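Local coordinates for protein 3-polyprenyl-4-hydroxybenzoate decarboxylase and related decarboxylases (PDB 6H6X) that is the prenylated-FMN-dependent UbiD-family decarboxylase HmfF, which interconverts 2,5-furandicarboxylic acid and 2-furoic acid plus CO2, at residues B[139-144]-B[182-187]; B[169-174]-B[249-254]. The protein carries 8 engineered substitutions. All coordinates share one frame; numbering follows the deposited sequence.

Overall arrangement
Both contacts lie toward the periphery of the cofactor-binding domain, with their centres 12 Å apart. Interaction 1 joins the turn after strand 130-139 to the start of strand 184-190 and is van der Waals packing without hydrogen bonds, a buried leucine methyl against a backbone carbonyl oxygen and a proline. Interaction 2 sets aromatic rings of helix 169-179 against an arginine before strand 252-258, so a charge lies at the join. Each is small and only partly buried. The helix, part of interaction 2, also packs against both segments of interaction 1: Phe173 on Arg139 and Asp140, and Leu170 on Leu184. Only interaction 2 includes a cofactor ligand, His169 at the first turn of the helix.

Interaction 1: B[139-144]-B[182-187]; sequences RDPDSG and RPLEIA
Leu184 meets the 139-144 turn through one methyl group, its CD1, which lies 3.5 Å from the backbone O of Arg139 and 4.2 Å from Pro141 CD. CG lies anti to the backbone N (chi1 -179°), and this carries CD1 to the carbonyl of Arg139, while CD2 packs on Leu170 of helix 169-179. A branched apolar side chain suits the place, since its two methyls serve two neighbours at once. No hydrogen bond crosses between the segments; the contact is van der Waals packing over a small area.

The turn owes its shape to its own polar atoms. Asp140 points away from Leu184, and its OD1 accepts two backbone N-H groups. Asp142 N, 3.0 Å from OD1, meets its anti lone pair and closes an Asx turn; Ser143 N, 3.1 Å from OD1, arrives from above the carboxylate plane in a nearly straight bond (172°). OD2 forms a salt bridge with Lys176, tying the turn to the helix. Gly144, with positive phi, bonds through its N to Asp140 O, and its own O receives NH1 of Arg139 at 2.7 Å, almost in the guanidinium plane. The arginine's NH2 pairs with Glu233. Pro141, rigid and without an N-H to satisfy, fits the exposed bend.

Strands 130-139 and 184-190 are antiparallel neighbours, so this is the end of two paired strands of the sheet in the Rift-related domain, where an Asx-turn connection leading to strand 146-157 packs against the beginning of the adjacent strand.

Interaction 2: B[169-174]-B[249-254]; sequences HLWHFF and GVREVE. With MN (manganese (II) ion), chain H; 4LU (1-deoxy-5-O-phosphono-1-(3,3,4,5-tetramethyl-9,11-dioxo-2,3,8,9,10,11-hexahydro-7H-quinolino[1,8-fg]pteridin-12-ium-7-y l)-D-ribitol), chain I.
Arg251 reaches from the loop before strand 252-258 to the helix, where its NH1 lies 4.0 Å from CE2 of Phe174. These two residues bury the most surface in the contact. NH1 sits at the edge of the phenyl ring, near its plane, and the ring and guanidinium planes are 41° apart; it is therefore an edgewise packing and not a cation-pi stack. Phe174 projects toward the arginine with CG anti to its backbone N (chi1 178°), and its buried ring also touches Pro271. Trp171, one helical turn earlier and more exposed, adds a looser approach, its CH2 being 4.3 Å from Arg251 NH2.

The bend of the arginine chain at chi2 (-68°) turns the guanidinium back toward the carbonyl of Val250. There NH1 donates to Val250 O at 2.8 Å, within the guanidinium plane but well above the carbonyl plane. NH2 forms a salt bridge with Glu178, farther along the same helix, whose other oxygen accepts from Gly249 N. An arginine suits this place because its flat head can bond at its edges while lying beside aromatic carbon. A leucine here would probably leave Glu178 without its charged mate and the carbonyl of Val250 without this donor.

At the far end of the segment, His169 serves the cofactor. Its ND1 binds manganese at 2.4 Å, with Asn147 and Glu210 as further protein ligands. Its backbone N donates to phosphate oxygen O3P of the prenylated FMN at 3.0 Å, and O2P reaches the metal too. The helix thus begins at the metal-bridged phosphate site of a UbiD enzyme and, within two turns, packs against the loop leading into strand 252-258, which pairs with strand 264-280 in its cofactor-binding domain.

Interaction 1: B[139-144]-B[182-187]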
loop_
_atom_site.group_PDB
_atom_site.type_symbol
_atom_site.label_atom_id
_atom_site.label_comp_id
_atom_site.label_asym_id
_atom_site.label_seq_id
_atom_site.Cartn_x
_atom_site.Cartn_y
_atom_site.Cartn_z
ATOM N N ARG B 139 11.209 31.728 -25.859
ATOM C CA ARG B 139 11.605 33.015 -25.275
ATOM C C ARG B 139 10.453 34.012 -25.226
ATOM O O ARG B 139 9.604 34.028 -26.105
ATOM C CB ARG B 139 12.794 33.614 -26.022
ATOM C CG ARG B 139 14.116 32.940 -25.680
ATOM C CD ARG B 139 15.330 33.641 -26.303
ATOM N NE ARG B 139 16.581 32.961 -25.925
ATOM C CZ ARG B 139 17.285 33.199 -24.806
ATOM N NH1 ARG B 139 16.929 34.131 -23.937
ATOM N NH2 ARG B 139 18.387 32.503 -24.545
ATOM N N ASP B 140 10.457 34.856 -24.194
ATOM C CA ASP B 140 9.471 35.925 -24.041
ATOM C C ASP B 140 9.732 36.916 -25.192
ATOM O O ASP B 140 10.849 37.425 -25.363
ATOM C CB ASP B 140 9.632 36.577 -22.659
ATOM C CG ASP B 140 8.506 37.552 -22.304
ATOM O OD1 ASP B 140 8.270 38.479 -23.091
ATOM O OD2 ASP B 140 7.883 37.432 -21.216
ATOM N N PRO B 141 8.719 37.142 -26.033
ATOM C CA PRO B 141 8.953 38.007 -27.184
ATOM C C PRO B 141 9.246 39.500 -26.845
ATOM O O PRO B 141 9.791 40.196 -27.696
ATOM C CB PRO B 141 7.673 37.828 -28.012
ATOM C CG PRO B 141 6.616 37.503 -27.011
ATOM C CD PRO B 141 7.304 36.740 -25.908
ATOM N N ASP B 142 8.932 39.967 -25.628
ATOM C CA ASP B 142 9.285 41.342 -25.169
ATOM C C ASP B 142 10.512 41.398 -24.249
ATOM O O ASP B 142 11.380 42.220 -24.469
ATOM C CB ASP B 142 8.106 42.029 -24.447
ATOM C CG ASP B 142 6.853 42.170 -25.327
ATOM O OD1 ASP B 142 6.973 42.199 -26.581
ATOM O OD2 ASP B 142 5.731 42.254 -24.762
ATOM N N SER B 143 10.571 40.557 -23.216
ATOM C CA SER B 143 11.694 40.567 -22.255
ATOM C C SER B 143 12.878 39.658 -22.642
ATOM O O SER B 143 13.953 39.745 -22.040
ATOM C CB SER B 143 11.196 40.207 -20.848
ATOM O OG SER B 143 11.226 38.813 -20.598
ATOM N N GLY B 144 12.668 38.750 -23.600
ATOM C CA GLY B 144 13.723 37.836 -24.062
ATOM C C GLY B 144 14.127 36.673 -23.151
ATOM O O GLY B 144 14.985 35.899 -23.519
ATOM N N ARG B 182 1.818 38.061 -34.052
ATOM C CA ARG B 182 3.014 37.314 -34.498
ATOM C C ARG B 182 3.004 35.847 -33.989
ATOM O O ARG B 182 2.408 35.550 -32.975
ATOM C CB ARG B 182 4.262 38.010 -33.940
ATOM C CG ARG B 182 4.657 39.333 -34.582
ATOM C CD ARG B 182 5.389 40.216 -33.566
ATOM N NE ARG B 182 6.550 40.911 -34.139
ATOM C CZ ARG B 182 6.551 42.122 -34.714
ATOM N NH1 ARG B 182 5.429 42.836 -34.839
ATOM N NH2 ARG B 182 7.691 42.625 -35.182
ATOM N N PRO B 183 3.649 34.917 -34.700
ATOM C CA PRO B 183 3.787 33.612 -34.056
ATOM C C PRO B 183 4.825 33.644 -32.921
ATOM O O PRO B 183 5.621 34.577 -32.852
ATOM C CB PRO B 183 4.231 32.684 -35.195
ATOM C CG PRO B 183 4.585 33.555 -36.354
ATOM C CD PRO B 183 3.916 34.873 -36.144
ATOM N N LEU B 184 4.752 32.668 -32.018
ATOM C CA LEU B 184 5.797 32.437 -31.007
ATOM C C LEU B 184 6.668 31.280 -31.455
ATOM O O LEU B 184 6.180 30.160 -31.582
ATOM C CB LEU B 184 5.177 32.120 -29.649
ATOM C CG LEU B 184 6.200 31.890 -28.541
ATOM C CD1 LEU B 184 6.854 33.198 -28.121
ATOM C CD2 LEU B 184 5.499 31.236 -27.367
ATOM N N GLU B 185 7.937 31.561 -31.702
ATOM C CA GLU B 185 8.914 30.541 -32.086
ATOM C C GLU B 185 9.239 29.628 -30.903
ATOM O O GLU B 185 9.420 30.107 -29.787
ATOM C CB GLU B 185 10.215 31.208 -32.561
ATOM C CG GLU B 185 10.079 31.988 -33.859
ATOM C CD GLU B 185 11.413 32.464 -34.429
ATOM O OE1 GLU B 185 12.449 32.512 -33.707
ATOM O OE2 GLU B 185 11.420 32.813 -35.632
ATOM N N ILE B 186 9.292 28.322 -31.152
ATOM C CA ILE B 186 9.588 27.334 -30.111
ATOM C C ILE B 186 10.466 26.258 -30.641
ATOM O O ILE B 186 10.533 26.024 -31.842
ATOM C CB ILE B 186 8.321 26.657 -29.538
ATOM C CG1 ILE B 186 7.641 25.740 -30.557
ATOM C CG2 ILE B 186 7.333 27.701 -29.011
ATOM C CD1 ILE B 186 6.465 24.988 -29.980
ATOM N N ALA B 187 11.110 25.566 -29.726
ATOM C CA ALA B 187 11.712 24.295 -30.039
ATOM C C ALA B 187 11.321 23.180 -29.055
ATOM O O ALA B 187 11.136 23.417 -27.865
ATOM C CB ALA B 187 13.224 24.468 -30.088
#

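Interaction 2: B[169-174]-B[249-254]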
loop_
_atom_site.group_PDB
_atom_site.type_symbol
_atom_site.label_atom_id
_atom_site.label_comp_id
_atom_site.label_asym_id
_atom_site.label_seq_id
_atom_site.Cartn_x
_atom_site.Cartn_y
_atom_site.Cartn_z
ATOM N N HIS B 169 3.887 29.958 -17.601
ATOM C CA HIS B 169 4.816 30.834 -18.317
ATOM C C HIS B 169 4.699 30.827 -19.838
ATOM O O HIS B 169 4.730 31.884 -20.450
ATOM C CB HIS B 169 6.257 30.589 -17.868
ATOM C CG HIS B 169 6.456 30.827 -16.404
ATOM N ND1 HIS B 169 7.494 30.280 -15.691
ATOM C CD2 HIS B 169 5.718 31.538 -15.510
ATOM C CE1 HIS B 169 7.398 30.646 -14.426
ATOM N NE2 HIS B 169 6.333 31.416 -14.288
ATOM N N LEU B 170 4.588 29.668 -20.471
ATOM C CA LEU B 170 4.469 29.635 -21.906
ATOM C C LEU B 170 3.225 30.402 -22.379
ATOM O O LEU B 170 3.254 31.088 -23.385
ATOM C CB LEU B 170 4.388 28.194 -22.371
ATOM C CG LEU B 170 4.301 28.049 -23.889
ATOM C CD1 LEU B 170 5.517 28.689 -24.569
ATOM C CD2 LEU B 170 4.163 26.586 -24.266
ATOM N N TRP B 171 2.124 30.249 -21.657
ATOM C CA TRP B 171 0.896 31.008 -21.933
ATOM C C TRP B 171 1.122 32.530 -21.901
ATOM O O TRP B 171 0.666 33.256 -22.787
ATOM C CB TRP B 171 -0.170 30.618 -20.916
ATOM C CG TRP B 171 -1.482 31.274 -21.138
ATOM C CD1 TRP B 171 -2.045 32.261 -20.374
ATOM C CD2 TRP B 171 -2.409 30.998 -22.195
ATOM N NE1 TRP B 171 -3.256 32.616 -20.898
ATOM C CE2 TRP B 171 -3.519 31.857 -22.007
ATOM C CE3 TRP B 171 -2.415 30.102 -23.282
ATOM C CZ2 TRP B 171 -4.651 31.848 -22.864
ATOM C CZ3 TRP B 171 -3.542 30.100 -24.152
ATOM C CH2 TRP B 171 -4.644 30.971 -23.926
ATOM N N HIS B 172 1.838 32.991 -20.879
ATOM C CA HIS B 172 2.218 34.382 -20.782
ATOM C C HIS B 172 2.982 34.809 -22.032
ATOM O O HIS B 172 2.637 35.825 -22.637
ATOM C CB HIS B 172 3.035 34.640 -19.525
ATOM C CG HIS B 172 3.147 36.092 -19.177
ATOM N ND1 HIS B 172 4.337 36.796 -19.265
ATOM C CD2 HIS B 172 2.207 36.985 -18.777
ATOM C CE1 HIS B 172 4.125 38.050 -18.906
ATOM N NE2 HIS B 172 2.839 38.197 -18.633
ATOM N N PHE B 173 3.976 34.019 -22.452
ATOM C CA PHE B 173 4.737 34.338 -23.665
ATOM C C PHE B 173 3.862 34.352 -24.897
ATOM O O PHE B 173 4.031 35.214 -25.747
ATOM C CB PHE B 173 5.827 33.311 -23.957
ATOM C CG PHE B 173 6.974 33.299 -22.994
ATOM C CD1 PHE B 173 6.985 34.055 -21.822
ATOM C CD2 PHE B 173 8.038 32.463 -23.256
ATOM C CE1 PHE B 173 8.045 33.987 -20.939
ATOM C CE2 PHE B 173 9.118 32.398 -22.391
ATOM C CZ PHE B 173 9.122 33.153 -21.224
ATOM N N PHE B 174 3.006 33.348 -25.030
ATOM C CA PHE B 174 2.197 33.186 -26.224
ATOM C C PHE B 174 1.186 34.338 -26.291
ATOM O O PHE B 174 0.958 34.890 -27.360
ATOM C CB PHE B 174 1.481 31.846 -26.179
ATOM C CG PHE B 174 0.575 31.595 -27.338
ATOM C CD1 PHE B 174 1.043 31.704 -28.639
ATOM C CD2 PHE B 174 -0.751 31.260 -27.135
ATOM C CE1 PHE B 174 0.202 31.475 -29.723
ATOM C CE2 PHE B 174 -1.600 31.024 -28.222
ATOM C CZ PHE B 174 -1.112 31.116 -29.517
ATOM N N GLY B 249 -3.763 33.380 -32.944
ATOM C CA GLY B 249 -5.200 33.316 -33.206
ATOM C C GLY B 249 -5.794 31.945 -33.517
ATOM O O GLY B 249 -6.936 31.671 -33.129
ATOM N N VAL B 250 -5.048 31.063 -34.173
ATOM C CA VAL B 250 -5.617 29.781 -34.565
ATOM C C VAL B 250 -5.967 28.946 -33.325
ATOM O O VAL B 250 -5.222 28.909 -32.321
ATOM C CB VAL B 250 -4.665 28.975 -35.481
ATOM C CG1 VAL B 250 -5.281 27.626 -35.842
ATOM C CG2 VAL B 250 -4.349 29.767 -36.732
ATOM N N ARG B 251 -7.126 28.299 -33.414
ATOM C CA ARG B 251 -7.628 27.363 -32.402
ATOM C C ARG B 251 -8.209 26.180 -33.133
ATOM O O ARG B 251 -9.059 26.353 -34.002
ATOM C CB ARG B 251 -8.704 28.005 -31.533
ATOM C CG ARG B 251 -8.207 29.169 -30.691
ATOM C CD ARG B 251 -7.240 28.669 -29.616
ATOM N NE ARG B 251 -6.854 29.754 -28.707
ATOM C CZ ARG B 251 -5.878 30.631 -28.929
ATOM N NH1 ARG B 251 -5.141 30.576 -30.038
ATOM N NH2 ARG B 251 -5.650 31.589 -28.038
ATOM N N GLU B 252 -7.708 24.984 -32.821
ATOM C CA GLU B 252 -8.242 23.726 -33.353
ATOM C C GLU B 252 -8.445 22.757 -32.226
ATOM O O GLU B 252 -7.820 22.888 -31.170
ATOM C CB GLU B 252 -7.315 23.130 -34.408
ATOM C CG GLU B 252 -7.283 23.999 -35.670
ATOM C CD GLU B 252 -6.284 23.557 -36.728
ATOM O OE1 GLU B 252 -5.599 22.511 -36.579
ATOM O OE2 GLU B 252 -6.171 24.294 -37.730
ATOM N N VAL B 253 -9.315 21.787 -32.462
ATOM C CA VAL B 253 -9.727 20.892 -31.405
ATOM C C VAL B 253 -8.574 19.937 -31.080
ATOM O O VAL B 253 -8.056 19.201 -31.933
ATOM C CB VAL B 253 -11.014 20.111 -31.748
ATOM C CG1 VAL B 253 -11.355 19.153 -30.612
ATOM C CG2 VAL B 253 -12.185 21.061 -32.007
ATOM N N GLU B 254 -8.164 19.978 -29.823
ATOM C CA GLU B 254 -7.115 19.079 -29.307
ATOM C C GLU B 254 -7.772 18.196 -28.253
ATOM O O GLU B 254 -8.558 18.668 -27.407
ATOM C CB GLU B 254 -5.957 19.904 -28.722
ATOM C CG GLU B 254 -4.780 19.103 -28.176
ATOM C CD GLU B 254 -4.991 18.535 -26.763
ATOM O OE1 GLU B 254 -4.480 17.429 -26.477
ATOM O OE2 GLU B 254 -5.670 19.172 -25.923
HETATM MN MN MN H . 9.249 28.702 -16.022
HETATM C C9 4LU I . 4.356 17.753 -17.352
HETATM C C8 4LU I . 4.864 16.440 -17.585
HETATM C C7 4LU I . 4.257 15.544 -18.471
HETATM C C10 4LU I . 1.687 20.080 -18.617
HETATM C C6 4LU I . 2.883 15.907 -19.008
HETATM N N3 4LU I . 0.194 21.289 -20.642
HETATM C C2 4LU I . 0.732 22.049 -19.634
HETATM C C13 4LU I . 2.193 13.578 -20.240
HETATM C C5 4LU I . 2.055 15.071 -20.026
HETATM C C1 4LU I . 0.331 16.825 -19.941
HETATM O O2 4LU I . 0.553 23.306 -19.634
HETATM N N1 4LU I . 1.472 21.454 -18.651
HETATM C C4 4LU I . 0.350 19.933 -20.704
HETATM O O4 4LU I . -0.145 19.275 -21.655
HETATM C C4A 4LU I . 1.143 19.248 -19.624
HETATM N N5 4LU I . 1.393 17.836 -19.625
HETATM C C3 4LU I . 0.782 15.686 -20.496
HETATM C C12 4LU I . 2.801 15.468 -21.333
HETATM C C5A 4LU I . 2.487 17.313 -18.882
HETATM C C7M 4LU I . 4.833 14.145 -18.679
HETATM C C8M 4LU I . 6.141 16.116 -16.857
HETATM C C9A 4LU I . 3.161 18.236 -17.926
HETATM N N10 4LU I . 2.490 19.480 -17.613
HETATM C "C1'" 4LU I . 2.982 20.364 -16.558
HETATM C "C2'" 4LU I . 4.056 21.408 -16.943
HETATM O "O2'" 4LU I . 5.094 20.882 -17.776
HETATM C "C3'" 4LU I . 4.706 21.894 -15.657
HETATM O "O3'" 4LU I . 3.690 22.266 -14.722
HETATM C "C4'" 4LU I . 5.701 23.031 -15.909
HETATM O "O4'" 4LU I . 6.666 23.228 -14.831
HETATM C "C5'" 4LU I . 5.082 24.393 -16.176
HETATM O "O5'" 4LU I . 6.271 25.191 -16.357
HETATM P P 4LU I . 6.281 26.813 -16.253
HETATM O O2P 4LU I . 7.667 27.284 -16.730
HETATM O O3P 4LU I . 5.189 27.303 -17.248
HETATM O O1P 4LU I . 6.043 27.097 -14.769
HETATM O O HOH W 1 8.657 27.764 -13.902
#